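Local coordinates for protein thymidylate synthase 1 (Bacillus subtilis, PDB 1BSP) that probably catalyses the reductive methylation of dUMP to dTMP with methylenetetrahydrofolate as methyl donor and reductant, supplying a DNA precursor, at residues 1-6 and 55-60. Sequence-based numbering, arbitrary orientation.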
ATOM      1  N   THR B   1     -11.425 -13.280  16.957  1.00 47.08           N
ATOM      2  CA  THR B   1     -10.202 -12.469  16.702  1.00 46.36           C
ATOM      3  C   THR B   1      -9.928 -11.756  18.020  1.00 47.57           C
ATOM      4  O   THR B   1     -10.390 -12.232  19.064  1.00 52.96           O
ATOM      5  CB  THR B   1     -10.449 -11.445  15.573  1.00 46.31           C
ATOM      6  OG1 THR B   1     -11.813 -10.996  15.616  1.00 47.07           O
ATOM      7  CG2 THR B   1     -10.165 -12.081  14.229  1.00 46.33           C
ATOM      8  N   GLN B   2      -9.127 -10.693  17.989  1.00 41.30           N
ATOM      9  CA  GLN B   2      -8.829  -9.899  19.175  1.00 35.19           C
ATOM     10  C   GLN B   2      -7.725  -8.893  18.892  1.00 30.76           C
ATOM     11  O   GLN B   2      -6.565  -9.249  18.705  1.00 27.69           O
ATOM     12  CB  GLN B   2      -8.489 -10.768  20.399  1.00 34.35           C
ATOM     13  CG  GLN B   2      -8.250  -9.981  21.700  1.00 39.47           C
ATOM     14  CD  GLN B   2      -9.273  -8.875  21.937  1.00 42.30           C
ATOM     15  OE1 GLN B   2      -9.022  -7.719  21.607  1.00 46.25           O
ATOM     16  NE2 GLN B   2     -10.412  -9.217  22.520  1.00 46.19           N
ATOM     17  N   PHE B   3      -8.125  -7.630  18.847  1.00 26.52           N
ATOM     18  CA  PHE B   3      -7.233  -6.512  18.619  1.00 25.37           C
ATOM     19  C   PHE B   3      -6.136  -6.511  19.689  1.00 26.15           C
ATOM     20  O   PHE B   3      -4.953  -6.438  19.362  1.00 28.73           O
ATOM     21  CB  PHE B   3      -8.047  -5.223  18.699  1.00 25.49           C
ATOM     22  CG  PHE B   3      -7.272  -3.988  18.376  1.00 25.71           C
ATOM     23  CD1 PHE B   3      -6.604  -3.293  19.373  1.00 30.36           C
ATOM     24  CD2 PHE B   3      -7.204  -3.521  17.077  1.00 26.60           C
ATOM     25  CE1 PHE B   3      -5.879  -2.155  19.075  1.00 29.42           C
ATOM     26  CE2 PHE B   3      -6.480  -2.381  16.775  1.00 28.16           C
ATOM     27  CZ  PHE B   3      -5.816  -1.699  17.772  1.00 27.09           C
ATOM     28  N   ASP B   4      -6.531  -6.648  20.957  1.00 22.69           N
ATOM     29  CA  ASP B   4      -5.598  -6.654  22.086  1.00 23.30           C
ATOM     30  C   ASP B   4      -4.399  -7.580  21.937  1.00 23.26           C
ATOM     31  O   ASP B   4      -3.277  -7.179  22.238  1.00 26.76           O
ATOM     32  CB  ASP B   4      -6.310  -7.002  23.395  1.00 20.94           C
ATOM     33  CG  ASP B   4      -7.349  -5.983  23.793  1.00 20.06           C
ATOM     34  OD1 ASP B   4      -7.152  -4.776  23.550  1.00 22.20           O
ATOM     35  OD2 ASP B   4      -8.369  -6.398  24.371  1.00 23.43           O
ATOM     36  N   LYS B   5      -4.636  -8.811  21.497  1.00 23.43           N
ATOM     37  CA  LYS B   5      -3.563  -9.788  21.320  1.00 26.22           C
ATOM     38  C   LYS B   5      -2.570  -9.360  20.230  1.00 28.07           C
ATOM     39  O   LYS B   5      -1.353  -9.370  20.447  1.00 26.76           O
ATOM     40  CB  LYS B   5      -4.137 -11.161  20.950  1.00 29.87           C
ATOM     41  CG  LYS B   5      -5.268 -11.674  21.837  1.00 33.68           C
ATOM     42  CD  LYS B   5      -4.800 -12.118  23.211  1.00 40.10           C
ATOM     43  CE  LYS B   5      -5.943 -12.763  23.993  1.00 41.70           C
ATOM     44  NZ  LYS B   5      -5.567 -13.073  25.400  1.00 45.85           N
ATOM     45  N   GLN B   6      -3.096  -8.995  19.061  1.00 24.27           N
ATOM     46  CA  GLN B   6      -2.267  -8.578  17.934  1.00 24.85           C
ATOM     47  C   GLN B   6      -1.521  -7.279  18.201  1.00 26.85           C
ATOM     48  O   GLN B   6      -0.368  -7.120  17.800  1.00 29.87           O
ATOM     49  CB  GLN B   6      -3.118  -8.438  16.678  1.00 23.03           C
ATOM     50  CG  GLN B   6      -3.556  -9.758  16.106  1.00 20.10           C
ATOM     51  CD  GLN B   6      -4.333  -9.580  14.838  1.00 19.73           C
ATOM     52  OE1 GLN B   6      -3.852  -8.975  13.894  1.00 20.68           O
ATOM     53  NE2 GLN B   6      -5.562 -10.075  14.819  1.00 29.94           N
ATOM     54  N   PRO B  55     -12.716  -5.087  15.937  1.00 24.59           N
ATOM     55  CA  PRO B  55     -11.358  -4.889  16.453  1.00 22.51           C
ATOM     56  C   PRO B  55     -11.251  -3.595  17.246  1.00 18.17           C
ATOM     57  O   PRO B  55     -11.226  -2.509  16.673  1.00 20.77           O
ATOM     58  CB  PRO B  55     -10.515  -4.850  15.174  1.00 20.65           C
ATOM     59  CG  PRO B  55     -11.438  -4.201  14.188  1.00 19.85           C
ATOM     60  CD  PRO B  55     -12.755  -4.910  14.474  1.00 25.96           C
ATOM     61  N   ILE B  56     -11.235  -3.707  18.568  1.00 14.11           N
ATOM     62  CA  ILE B  56     -11.124  -2.528  19.406  1.00 11.06           C
ATOM     63  C   ILE B  56     -10.302  -2.890  20.626  1.00 12.93           C
ATOM     64  O   ILE B  56     -10.245  -4.061  21.023  1.00 15.02           O
ATOM     65  CB  ILE B  56     -12.518  -1.954  19.781  1.00 13.47           C
ATOM     66  CG1 ILE B  56     -12.380  -0.510  20.267  1.00 14.94           C
ATOM     67  CG2 ILE B  56     -13.209  -2.825  20.827  1.00 10.78           C
ATOM     68  CD1 ILE B  56     -13.695   0.225  20.363  1.00 12.75           C
ATOM     69  N   LEU B  57      -9.582  -1.901  21.144  1.00 16.33           N
ATOM     70  CA  LEU B  57      -8.717  -2.080  22.302  1.00 15.37           C
ATOM     71  C   LEU B  57      -9.547  -2.037  23.583  1.00 15.13           C
ATOM     72  O   LEU B  57     -10.467  -1.225  23.712  1.00 10.34           O
ATOM     73  CB  LEU B  57      -7.650  -0.971  22.310  1.00 15.06           C
ATOM     74  CG  LEU B  57      -6.315  -1.135  23.052  1.00 16.85           C
ATOM     75  CD1 LEU B  57      -5.513  -2.290  22.472  1.00 18.24           C
ATOM     76  CD2 LEU B  57      -5.519   0.146  22.931  1.00 12.15           C
ATOM     77  N   THR B  58      -9.249  -2.939  24.510  1.00 16.83           N
ATOM     78  CA  THR B  58      -9.964  -2.973  25.776  1.00 19.67           C
ATOM     79  C   THR B  58      -9.056  -2.634  26.958  1.00 20.94           C
ATOM     80  O   THR B  58      -9.550  -2.256  28.015  1.00 19.56           O
ATOM     81  CB  THR B  58     -10.631  -4.341  26.026  1.00 20.67           C
ATOM     82  OG1 THR B  58      -9.624  -5.339  26.259  1.00 18.66           O
ATOM     83  CG2 THR B  58     -11.506  -4.747  24.822  1.00 21.21           C
ATOM     84  N   THR B  59      -7.737  -2.735  26.769  1.00 21.15           N
ATOM     85  CA  THR B  59      -6.767  -2.430  27.829  1.00 16.52           C
ATOM     86  C   THR B  59      -6.758  -0.949  28.207  1.00 17.30           C
ATOM     87  O   THR B  59      -6.149  -0.554  29.186  1.00 20.24           O
ATOM     88  CB  THR B  59      -5.359  -2.858  27.433  1.00 14.89           C
ATOM     89  OG1 THR B  59      -5.058  -2.328  26.136  1.00 17.34           O
ATOM     90  CG2 THR B  59      -5.232  -4.392  27.429  1.00  2.00           C
ATOM     91  N   LYS B  60      -7.416  -0.130  27.402  1.00 18.84           N
ATOM     92  CA  LYS B  60      -7.542   1.288  27.670  1.00 18.40           C
ATOM     93  C   LYS B  60      -8.742   1.673  26.825  1.00 21.69           C
ATOM     94  O   LYS B  60      -9.201   0.863  26.021  1.00 25.71           O
ATOM     95  CB  LYS B  60      -6.286   2.043  27.237  1.00 23.07           C
ATOM     96  CG  LYS B  60      -6.189   2.389  25.759  1.00 28.98           C
ATOM     97  CD  LYS B  60      -5.130   3.452  25.554  1.00 30.85           C
ATOM     98  CE  LYS B  60      -5.191   4.081  24.174  1.00 38.44           C
ATOM     99  NZ  LYS B  60      -4.021   4.990  23.962  1.00 39.08           N
TER
HETATM  100  O   HOH W   1     -11.227  -6.483  21.744  1.00 45.48           O
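The N-terminal turn of helix 3-17 packs through Phe3 and Asp4 against residues 55-60, part of the loop between strand 39-49 and helix 64-76. The carboxylate of Asp4 grips Thr58 with both oxygens. OD1 of Asp4 accepts from the backbone N of Thr58 at 2.9 Å on its syn lone pair, nearly straight at 166°. OD2 of Asp4 takes the hydroxyl OG1 of Thr58 at 2.5 Å, also on the syn side but tilted 29° from the carboxylate plane. That OG1 also bonds to Phe239 N. Gln2 is the N-cap: its OE1 accepts from Asp4 N at 2.8 Å. A water lies between the same oxygen and Ile56 O and may bridge them. With CG anti to the backbone N (chi1 -175°), the Phe3 side chain reaches out to Pro55 and Leu57. Leu57 CD1 meets the ring edge at Phe3 CE1, 3.4 Å away, and Pro55 CB sits 4.0 Å from Phe3 CD2. Phe49 of strand 39-49 and Val192 of helix 188-205 also touch the Phe3 side chain. With an alanine at Asp4, Thr58 N and OG1 would probably both lose their carboxylate partner, leaving the loop less firmly tied to the helix. The paired bonds fix the carboxylate's rotation, while Phe3 packs beside them through apolar contacts.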